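Local coordinates for Lin2634 protein (Listeria innocua, PDB 3MZO), which is an HD-domain protein of the YfbR-like 5'-deoxynucleotidase family that binds calcium ions and probably acts as a metal-dependent phosphohydrolase, at residues B[68-71]-B[72-75]; B[94-97]-B[98-102]; B[117-120]-B[121-124]. All blocks are in the same frame, centred on the assembly; numbering follows the deposited sequence.

Contact 1. Residues B[68-71]-B[72-75]. With CA (calcium ion), chain M; CA (calcium ion), chain K.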
ATOM      1  N   HIS B  68      18.516   4.385  19.384  1.00 27.65           N
ATOM      2  CA  HIS B  68      19.276   3.145  19.195  1.00 25.49           C
ATOM      3  C   HIS B  68      19.193   2.585  17.782  1.00 29.89           C
ATOM      4  O   HIS B  68      20.116   1.928  17.388  1.00 27.86           O
ATOM      5  CB  HIS B  68      18.895   2.052  20.200  1.00 28.62           C
ATOM      6  CG  HIS B  68      17.616   1.329  19.898  1.00 25.35           C
ATOM      7  ND1 HIS B  68      16.380   1.879  20.122  1.00 28.29           N
ATOM      8  CD2 HIS B  68      17.390   0.062  19.488  1.00 27.12           C
ATOM      9  CE1 HIS B  68      15.441   1.009  19.795  1.00 30.13           C
ATOM     10  NE2 HIS B  68      16.027  -0.104  19.403  1.00 32.20           N
ATOM     11  N   ASP B  69      18.125   2.863  17.036  1.00 26.02           N
ATOM     12  CA  ASP B  69      18.008   2.356  15.662  1.00 27.53           C
ATOM     13  C   ASP B  69      18.022   3.424  14.558  1.00 26.64           C
ATOM     14  O   ASP B  69      17.733   3.136  13.397  1.00 26.33           O
ATOM     15  CB  ASP B  69      16.763   1.462  15.547  1.00 28.19           C
ATOM     16  CG  ASP B  69      17.015   0.033  16.011  1.00 29.57           C
ATOM     17  OD1 ASP B  69      18.160  -0.340  16.164  1.00 26.58           O
ATOM     18  OD2 ASP B  69      16.074  -0.761  16.162  1.00 30.87           O
ATOM     19  N   TYR B  70      18.415   4.643  14.902  1.00 27.31           N
ATOM     20  CA  TYR B  70      18.545   5.715  13.944  1.00 28.09           C
ATOM     21  C   TYR B  70      19.459   5.296  12.769  1.00 29.77           C
ATOM     22  O   TYR B  70      19.188   5.634  11.620  1.00 30.32           O
ATOM     23  CB  TYR B  70      19.059   6.996  14.640  1.00 30.01           C
ATOM     24  CG  TYR B  70      19.219   8.136  13.677  1.00 28.47           C
ATOM     25  CD1 TYR B  70      18.124   8.863  13.251  1.00 26.84           C
ATOM     26  CD2 TYR B  70      20.465   8.454  13.150  1.00 29.06           C
ATOM     27  CE1 TYR B  70      18.249   9.878  12.331  1.00 26.04           C
ATOM     28  CE2 TYR B  70      20.605   9.479  12.223  1.00 35.04           C
ATOM     29  CZ  TYR B  70      19.497  10.193  11.825  1.00 27.63           C
ATOM     30  OH  TYR B  70      19.626  11.185  10.886  1.00 28.88           O
ATOM     31  N   SER B  71      20.496   4.514  13.050  1.00 30.45           N
ATOM     32  CA  SER B  71      21.443   4.069  12.006  1.00 32.15           C
ATOM     33  C   SER B  71      20.838   3.183  10.934  1.00 33.32           C
ATOM     34  O   SER B  71      21.458   2.977   9.853  1.00 34.03           O
ATOM     35  CB  SER B  71      22.656   3.360  12.633  1.00 32.29           C
ATOM     36  OG  SER B  71      22.276   2.288  13.478  1.00 38.35           O
ATOM     37  N   GLU B  72      19.646   2.644  11.198  1.00 31.84           N
ATOM     38  CA  GLU B  72      18.954   1.857  10.176  1.00 33.99           C
ATOM     39  C   GLU B  72      18.592   2.705   8.941  1.00 36.24           C
ATOM     40  O   GLU B  72      18.235   2.166   7.879  1.00 32.88           O
ATOM     41  CB  GLU B  72      17.796   1.035  10.769  1.00 34.27           C
ATOM     42  CG  GLU B  72      18.337  -0.252  11.443  1.00 41.05           C
ATOM     43  CD  GLU B  72      17.311  -1.037  12.261  1.00 48.93           C
ATOM     44  OE1 GLU B  72      16.168  -1.217  11.796  1.00 47.93           O
ATOM     45  OE2 GLU B  72      17.667  -1.518  13.365  1.00 45.03           O
ATOM     46  N   LEU B  73      18.759   4.025   9.058  1.00 33.13           N
ATOM     47  CA  LEU B  73      18.591   4.924   7.922  1.00 37.15           C
ATOM     48  C   LEU B  73      19.531   4.577   6.779  1.00 40.40           C
ATOM     49  O   LEU B  73      19.179   4.792   5.616  1.00 40.75           O
ATOM     50  CB  LEU B  73      18.900   6.361   8.308  1.00 38.10           C
ATOM     51  CG  LEU B  73      17.797   7.371   8.453  1.00 41.25           C
ATOM     52  CD1 LEU B  73      18.490   8.666   8.866  1.00 45.44           C
ATOM     53  CD2 LEU B  73      17.040   7.566   7.179  1.00 42.68           C
ATOM     54  N   PHE B  74      20.720   4.073   7.113  1.00 42.26           N
ATOM     55  CA  PHE B  74      21.767   3.787   6.101  1.00 45.31           C
ATOM     56  C   PHE B  74      22.342   2.350   6.099  1.00 45.73           C
ATOM     57  O   PHE B  74      22.981   1.951   5.131  1.00 46.85           O
ATOM     58  CB  PHE B  74      22.902   4.832   6.155  1.00 46.87           C
ATOM     59  CG  PHE B  74      23.268   5.295   7.538  1.00 44.59           C
ATOM     60  CD1 PHE B  74      24.092   4.539   8.345  1.00 44.45           C
ATOM     61  CD2 PHE B  74      22.824   6.518   8.005  1.00 48.91           C
ATOM     62  CE1 PHE B  74      24.443   4.985   9.610  1.00 48.15           C
ATOM     63  CE2 PHE B  74      23.164   6.975   9.279  1.00 45.95           C
ATOM     64  CZ  PHE B  74      23.968   6.209  10.083  1.00 47.84           C
ATOM     65  N   ILE B  75      22.109   1.573   7.154  1.00 43.91           N
ATOM     66  CA  ILE B  75      22.491   0.168   7.147  1.00 45.98           C
ATOM     67  C   ILE B  75      21.514  -0.670   7.986  1.00 46.19           C
ATOM     68  O   ILE B  75      21.286  -0.388   9.169  1.00 42.60           O
ATOM     69  CB  ILE B  75      23.946  -0.013   7.632  1.00 47.21           C
ATOM     70  CG1 ILE B  75      24.308  -1.512   7.656  1.00 50.79           C
ATOM     71  CG2 ILE B  75      24.146   0.712   8.985  1.00 47.06           C
ATOM     72  CD1 ILE B  75      25.786  -1.826   7.716  1.00 53.86           C
TER
HETATM   73 CA    CA M 310      20.632  -0.401  16.471  1.00 41.70          CA
HETATM   74 CA    CA K 302      16.240  -2.502  17.851  1.00 66.66          CA
HETATM   75  O   HOH W   1      14.515  -1.395  14.104  1.00 29.04           O
HETATM   76  O   HOH W   2      18.862  -2.536  17.597  1.00 46.06           O
HETATM   77  O   HOH W   3      22.236   0.952  15.842  1.00 45.97           O
HETATM   78  O   HOH W   4      20.167  -1.415  14.230  1.00 44.12           O
HETATM   79  O   HOH W   5      21.293  -0.824  18.940  1.00 39.59           O
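In the HD metal site, Asp69 and the 3-10 turn behind it bring Glu72 up beside the calcium ions. The Asp69 carboxylate bridges the two metals, OD1 binding one calcium at 2.5 Å and OD2 the other at 2.4 Å. His68 belongs to both sites: its carbonyl O binds the first ion, while ring atom NE2 meets the second in the ring plane at a long 2.9 Å; His34, Asp138 and a water are further ligands of that second ion. The carboxylates of Asp69 and Glu72 lie side by side with planes 47° apart, and Asp69 OD1 comes within 3.1 Å of Glu72 OE2. The closeness of these two acceptors is probably made tolerable by the calcium ions, by the salt bridge of Glu72 OE2 with Lys79 and by waters, one donating to Asp69 OD2 and Glu72 OE1 and another, on the first calcium, to Glu72 OE2. Glu72 N to Asp69 O (3.0 Å) closes the turn, and Ser71 O takes both Phe74 N and Ile75 N while lying 3.4 Å above one face of the Phe74 ring. The segment follows helix 58-67; Ser71, Phe74 and Ile75 pack on helix 87-108, and Leu73 on helix 4-13.

Contact 2. Residues B[94-97]-B[98-102]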
ATOM      1  N   SER B  94      28.422  -4.862  12.574  1.00 55.69           N
ATOM      2  CA  SER B  94      28.506  -3.821  13.619  1.00 56.89           C
ATOM      3  C   SER B  94      29.620  -2.810  13.351  1.00 56.50           C
ATOM      4  O   SER B  94      29.454  -1.620  13.617  1.00 55.33           O
ATOM      5  CB  SER B  94      28.726  -4.429  15.007  1.00 56.64           C
ATOM      6  OG  SER B  94      27.541  -5.011  15.486  1.00 61.10           O
ATOM      7  N   GLU B  95      30.753  -3.296  12.857  1.00 54.85           N
ATOM      8  CA  GLU B  95      31.863  -2.425  12.513  1.00 56.01           C
ATOM      9  C   GLU B  95      31.485  -1.491  11.372  1.00 53.84           C
ATOM     10  O   GLU B  95      31.800  -0.305  11.426  1.00 52.77           O
ATOM     11  CB  GLU B  95      33.079  -3.231  12.081  1.00 57.77           C
ATOM     12  CG  GLU B  95      33.819  -3.944  13.172  1.00 64.42           C
ATOM     13  CD  GLU B  95      35.052  -4.677  12.624  1.00 72.23           C
ATOM     14  OE1 GLU B  95      35.921  -4.035  11.966  1.00 68.34           O
ATOM     15  OE2 GLU B  95      35.139  -5.904  12.843  1.00 81.33           O
ATOM     16  N   VAL B  96      30.838  -2.032  10.332  1.00 51.57           N
ATOM     17  CA  VAL B  96      30.387  -1.208   9.203  1.00 51.00           C
ATOM     18  C   VAL B  96      29.421  -0.121   9.695  1.00 51.35           C
ATOM     19  O   VAL B  96      29.574   1.052   9.349  1.00 50.59           O
ATOM     20  CB  VAL B  96      29.718  -2.045   8.057  1.00 50.38           C
ATOM     21  CG1 VAL B  96      28.910  -1.127   7.108  1.00 48.65           C
ATOM     22  CG2 VAL B  96      30.761  -2.848   7.283  1.00 48.54           C
ATOM     23  N   GLU B  97      28.436  -0.524  10.501  1.00 50.40           N
ATOM     24  CA  GLU B  97      27.483   0.410  11.070  1.00 51.64           C
ATOM     25  C   GLU B  97      28.190   1.531  11.840  1.00 50.43           C
ATOM     26  O   GLU B  97      27.867   2.704  11.655  1.00 47.52           O
ATOM     27  CB  GLU B  97      26.483  -0.316  11.981  1.00 51.74           C
ATOM     28  CG  GLU B  97      25.342   0.573  12.482  1.00 56.85           C
ATOM     29  CD  GLU B  97      25.622   1.176  13.857  1.00 66.78           C
ATOM     30  OE1 GLU B  97      25.726   0.390  14.824  1.00 72.29           O
ATOM     31  OE2 GLU B  97      25.733   2.425  13.968  1.00 64.95           O
ATOM     32  N   GLU B  98      29.148   1.167  12.687  1.00 50.99           N
ATOM     33  CA  GLU B  98      29.852   2.152  13.516  1.00 53.16           C
ATOM     34  C   GLU B  98      30.567   3.192  12.641  1.00 52.73           C
ATOM     35  O   GLU B  98      30.461   4.398  12.881  1.00 50.96           O
ATOM     36  CB  GLU B  98      30.846   1.460  14.456  1.00 55.44           C
ATOM     37  CG  GLU B  98      31.507   2.392  15.490  1.00 62.22           C
ATOM     38  CD  GLU B  98      32.566   1.707  16.365  1.00 72.80           C
ATOM     39  OE1 GLU B  98      32.499   0.474  16.587  1.00 76.57           O
ATOM     40  OE2 GLU B  98      33.469   2.419  16.851  1.00 77.54           O
ATOM     41  N   SER B  99      31.271   2.723  11.612  1.00 52.07           N
ATOM     42  CA  SER B  99      31.996   3.618  10.718  1.00 51.91           C
ATOM     43  C   SER B  99      31.055   4.488   9.924  1.00 50.38           C
ATOM     44  O   SER B  99      31.300   5.683   9.743  1.00 50.39           O
ATOM     45  CB  SER B  99      32.876   2.830   9.748  1.00 53.33           C
ATOM     46  OG  SER B  99      33.852   2.120  10.480  1.00 56.51           O
HETATM   47  N   MSE B 100      29.982   3.887   9.432  1.00 47.97           N
HETATM   48  CA  MSE B 100      29.038   4.632   8.616  1.00 48.01           C
HETATM   49  C   MSE B 100      28.375   5.752   9.425  1.00 47.13           C
HETATM   50  O   MSE B 100      28.180   6.862   8.894  1.00 47.04           O
HETATM   51  CB  MSE B 100      27.992   3.703   7.996  1.00 47.86           C
HETATM   52  CG  MSE B 100      28.550   2.831   6.908  1.00 45.88           C
HETATM   53 SE   MSE B 100      27.150   1.735   6.101  0.75 47.52          SE
HETATM   54  CE  MSE B 100      26.184   3.031   4.991  1.00 30.88           C
ATOM     55  N   THR B 101      28.070   5.467  10.698  1.00 44.58           N
ATOM     56  CA  THR B 101      27.482   6.464  11.611  1.00 44.51           C
ATOM     57  C   THR B 101      28.459   7.617  11.859  1.00 43.35           C
ATOM     58  O   THR B 101      28.056   8.769  11.836  1.00 41.25           O
ATOM     59  CB  THR B 101      27.022   5.856  12.984  1.00 43.90           C
ATOM     60  OG1 THR B 101      26.042   4.836  12.761  1.00 42.99           O
ATOM     61  CG2 THR B 101      26.409   6.916  13.855  1.00 39.93           C
ATOM     62  N   LYS B 102      29.734   7.299  12.059  1.00 43.97           N
ATOM     63  CA  LYS B 102      30.775   8.313  12.237  1.00 46.18           C
ATOM     64  C   LYS B 102      30.857   9.244  10.996  1.00 46.70           C
ATOM     65  O   LYS B 102      30.951  10.476  11.127  1.00 45.92           O
ATOM     66  CB  LYS B 102      32.129   7.631  12.521  1.00 47.18           C
ATOM     67  CG  LYS B 102      33.343   8.570  12.635  1.00 50.47           C
TER
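Glu97 reaches forward along its own helix to Thr101: chi1 of -173° sets CG anti to the backbone N, and a bend at chi2 (-95°) then carries the carboxylate toward the next turn. Thr101 completes the approach by turning OG1 beside its own backbone N, and Glu97 OE2 ends 2.7 Å from Thr101 OG1. The same hydroxyl, Thr101 OG1, lies 3.0 Å from Glu97 O, with a carboxylate oxygen and a main-chain carbonyl thus both beside it. Glu97 O also accepts Thr101 N at 2.9 Å, one of the i to i+4 bonds that run through this part of helix 87-108. Two residues earlier, Ser99 OG makes a weak bond to Glu95 O, which is already held by Ser99 N. On another side of the helix Val96 and selenomethionine Met100 point the same way, and Val96 CG1 touches Met100 SE at 3.5 Å. Both belong to a subunit interface: Val96 packs on Met92 of a second subunit, and Met100 on Ile78 of that subunit. This apolar pair also meets the loop end at Phe74 and Ile75 of its own chain, while Glu97 and Thr101 meet Ser71 and Phe74. Gripped by the carboxylate and carbonyl of one residue, the hydroxyl of the buried Thr101 probably limits the rotation of both side chains.

Contact 3. Residues B[117-120]-B[121-124]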
ATOM      1  N   TYR B 117      25.840  14.448  18.890  1.00 34.21           N
ATOM      2  CA  TYR B 117      25.337  13.377  18.022  1.00 32.98           C
ATOM      3  C   TYR B 117      26.213  12.107  17.989  1.00 33.38           C
ATOM      4  O   TYR B 117      25.675  10.996  17.900  1.00 31.42           O
ATOM      5  CB  TYR B 117      24.911  13.925  16.633  1.00 34.32           C
ATOM      6  CG  TYR B 117      23.559  14.580  16.823  1.00 35.05           C
ATOM      7  CD1 TYR B 117      23.458  15.927  17.191  1.00 34.00           C
ATOM      8  CD2 TYR B 117      22.367  13.815  16.782  1.00 37.77           C
ATOM      9  CE1 TYR B 117      22.219  16.507  17.463  1.00 40.32           C
ATOM     10  CE2 TYR B 117      21.101  14.397  17.044  1.00 32.97           C
ATOM     11  CZ  TYR B 117      21.040  15.738  17.403  1.00 39.67           C
ATOM     12  OH  TYR B 117      19.835  16.338  17.698  1.00 41.68           O
ATOM     13  N   ARG B 118      27.535  12.245  18.107  1.00 34.48           N
ATOM     14  CA  ARG B 118      28.405  11.066  18.318  1.00 36.27           C
ATOM     15  C   ARG B 118      28.029  10.329  19.615  1.00 34.58           C
ATOM     16  O   ARG B 118      27.949   9.097  19.661  1.00 35.55           O
ATOM     17  CB  ARG B 118      29.895  11.444  18.346  1.00 38.59           C
ATOM     18  CG  ARG B 118      30.451  11.711  16.959  1.00 41.61           C
ATOM     19  CD  ARG B 118      31.972  11.882  16.898  1.00 41.94           C
ATOM     20  NE  ARG B 118      32.276  12.907  15.895  1.00 48.51           N
ATOM     21  CZ  ARG B 118      32.120  12.776  14.566  1.00 53.56           C
ATOM     22  NH1 ARG B 118      31.701  11.631  14.010  1.00 48.11           N
ATOM     23  NH2 ARG B 118      32.412  13.803  13.768  1.00 50.52           N
ATOM     24  N   HIS B 119      27.777  11.084  20.661  1.00 33.96           N
ATOM     25  CA  HIS B 119      27.315  10.489  21.900  1.00 34.29           C
ATOM     26  C   HIS B 119      25.910   9.854  21.774  1.00 34.17           C
ATOM     27  O   HIS B 119      25.664   8.741  22.249  1.00 32.34           O
ATOM     28  CB  HIS B 119      27.302  11.539  23.003  1.00 34.22           C
ATOM     29  CG  HIS B 119      26.648  11.060  24.254  1.00 38.26           C
ATOM     30  ND1 HIS B 119      27.268  10.184  25.123  1.00 43.07           N
ATOM     31  CD2 HIS B 119      25.416  11.302  24.771  1.00 39.69           C
ATOM     32  CE1 HIS B 119      26.447   9.917  26.129  1.00 45.56           C
ATOM     33  NE2 HIS B 119      25.324  10.594  25.946  1.00 37.97           N
ATOM     34  N   LEU B 120      24.984  10.580  21.150  1.00 32.99           N
ATOM     35  CA  LEU B 120      23.620  10.109  21.009  1.00 32.83           C
ATOM     36  C   LEU B 120      23.510   8.847  20.168  1.00 33.21           C
ATOM     37  O   LEU B 120      22.645   8.024  20.428  1.00 32.80           O
ATOM     38  CB  LEU B 120      22.726  11.216  20.413  1.00 31.26           C
ATOM     39  CG  LEU B 120      22.427  12.442  21.288  1.00 33.20           C
ATOM     40  CD1 LEU B 120      21.509  13.447  20.550  1.00 30.11           C
ATOM     41  CD2 LEU B 120      21.791  12.019  22.601  1.00 30.46           C
ATOM     42  N   LEU B 121      24.386   8.690  19.177  1.00 34.74           N
ATOM     43  CA  LEU B 121      24.264   7.617  18.184  1.00 35.46           C
ATOM     44  C   LEU B 121      25.309   6.509  18.324  1.00 38.44           C
ATOM     45  O   LEU B 121      25.378   5.624  17.481  1.00 40.60           O
ATOM     46  CB  LEU B 121      24.334   8.210  16.773  1.00 37.45           C
ATOM     47  CG  LEU B 121      23.232   9.226  16.439  1.00 37.54           C
ATOM     48  CD1 LEU B 121      23.494   9.825  15.060  1.00 33.38           C
ATOM     49  CD2 LEU B 121      21.876   8.539  16.493  1.00 37.64           C
ATOM     50  N   LYS B 122      26.108   6.527  19.388  1.00 37.56           N
ATOM     51  CA  LYS B 122      26.984   5.390  19.671  1.00 37.78           C
ATOM     52  C   LYS B 122      26.139   4.252  20.234  1.00 36.70           C
ATOM     53  O   LYS B 122      25.010   4.482  20.684  1.00 34.39           O
ATOM     54  CB  LYS B 122      28.069   5.768  20.688  1.00 37.33           C
ATOM     55  CG  LYS B 122      27.576   5.871  22.128  1.00 41.03           C
ATOM     56  CD  LYS B 122      28.712   6.325  23.032  1.00 43.56           C
ATOM     57  CE  LYS B 122      28.242   6.523  24.452  1.00 44.18           C
ATOM     58  NZ  LYS B 122      29.330   7.160  25.236  1.00 47.21           N
ATOM     59  N   GLU B 123      26.701   3.038  20.217  1.00 36.04           N
ATOM     60  CA  GLU B 123      26.091   1.841  20.835  1.00 37.96           C
ATOM     61  C   GLU B 123      25.560   2.151  22.249  1.00 37.68           C
ATOM     62  O   GLU B 123      26.294   2.662  23.098  1.00 37.90           O
ATOM     63  CB  GLU B 123      27.135   0.701  20.920  1.00 40.36           C
ATOM     64  CG  GLU B 123      26.600  -0.669  21.422  1.00 41.83           C
ATOM     65  CD  GLU B 123      25.328  -1.159  20.692  1.00 45.99           C
ATOM     66  OE1 GLU B 123      25.388  -1.446  19.475  1.00 50.58           O
ATOM     67  OE2 GLU B 123      24.269  -1.281  21.348  1.00 40.09           O
ATOM     68  N   GLY B 124      24.287   1.863  22.477  1.00 34.49           N
ATOM     69  CA  GLY B 124      23.657   2.146  23.753  1.00 34.74           C
ATOM     70  C   GLY B 124      23.667   0.990  24.736  1.00 33.73           C
ATOM     71  O   GLY B 124      23.528   1.209  25.941  1.00 34.60           O
TER
HETATM   72  O   HOH W   6      22.963   5.773  21.935  1.00 42.08           O
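The Tyr117 ring meets Leu121 at its edge and carries Leu120 on one face. Leu121 CD1 lies near the ring plane, 4.5 Å from Tyr117 CD2, whereas Leu120 CD1 sits 3.6 Å above the plane, offset toward the rim. The ring also makes an edge-to-face contact with Tyr7. A second flat group, the His119 imidazole, is approached obliquely by the extended Lys122 side chain, whose NZ stands 3.7 Å from His119 ND1; the ring is anchored at its other nitrogen, NE2, by a hydrogen bond with Glu63 of helix 58-67. With chi1 at 76°, Lys122 CG is directed back over the last turn, 3.5 Å from His119 O. Leu121 N donates to Tyr117 O at 2.9 Å, although the N-H...O angle of 137° is well short of straight. Beyond it the backbone opens out, and a water donates to both Leu120 O (2.7 Å) and Lys122 O, bridging the last turn to the loop. Leu121 packs on Thr101 and Ile105 of helix 87-108 and on Asn67 of helix 58-67. With this carbonyl-to-carbonyl water bridge and the bond from Leu121 N to Tyr117 O, the C-terminal end of the helix passes into the loop toward helix 129-151 of the all-helical HD fold.

The three contacts follow one another along the chain but gather on one side of its centre, their centres 10 to 11 Å apart. Contact 1 holds two of the four protein ligands of the calcium site, His68 and Asp69, and meets both other contacts. Ile75 CD1 lies 3.3 Å from Val96 CG1 of contact 2, and Ser71 CB lies 3.5 Å from Glu97 OE2; the Glu97 side chain is about 5 Å from a calcium ion at the nearest atoms. Towards contact 3, Tyr70 CD2 touches Leu121 CD2 at 3.6 Å. Contacts 2 and 3 are joined directly by Thr101 CG2 against Leu121 CB (3.8 Å) and by a probable hydrogen bond from Arg118 NH1 to Lys102 O (3.2 Å). Helices 87-108 and 114-121 thereby both pack against the turn that follows the calcium ligands.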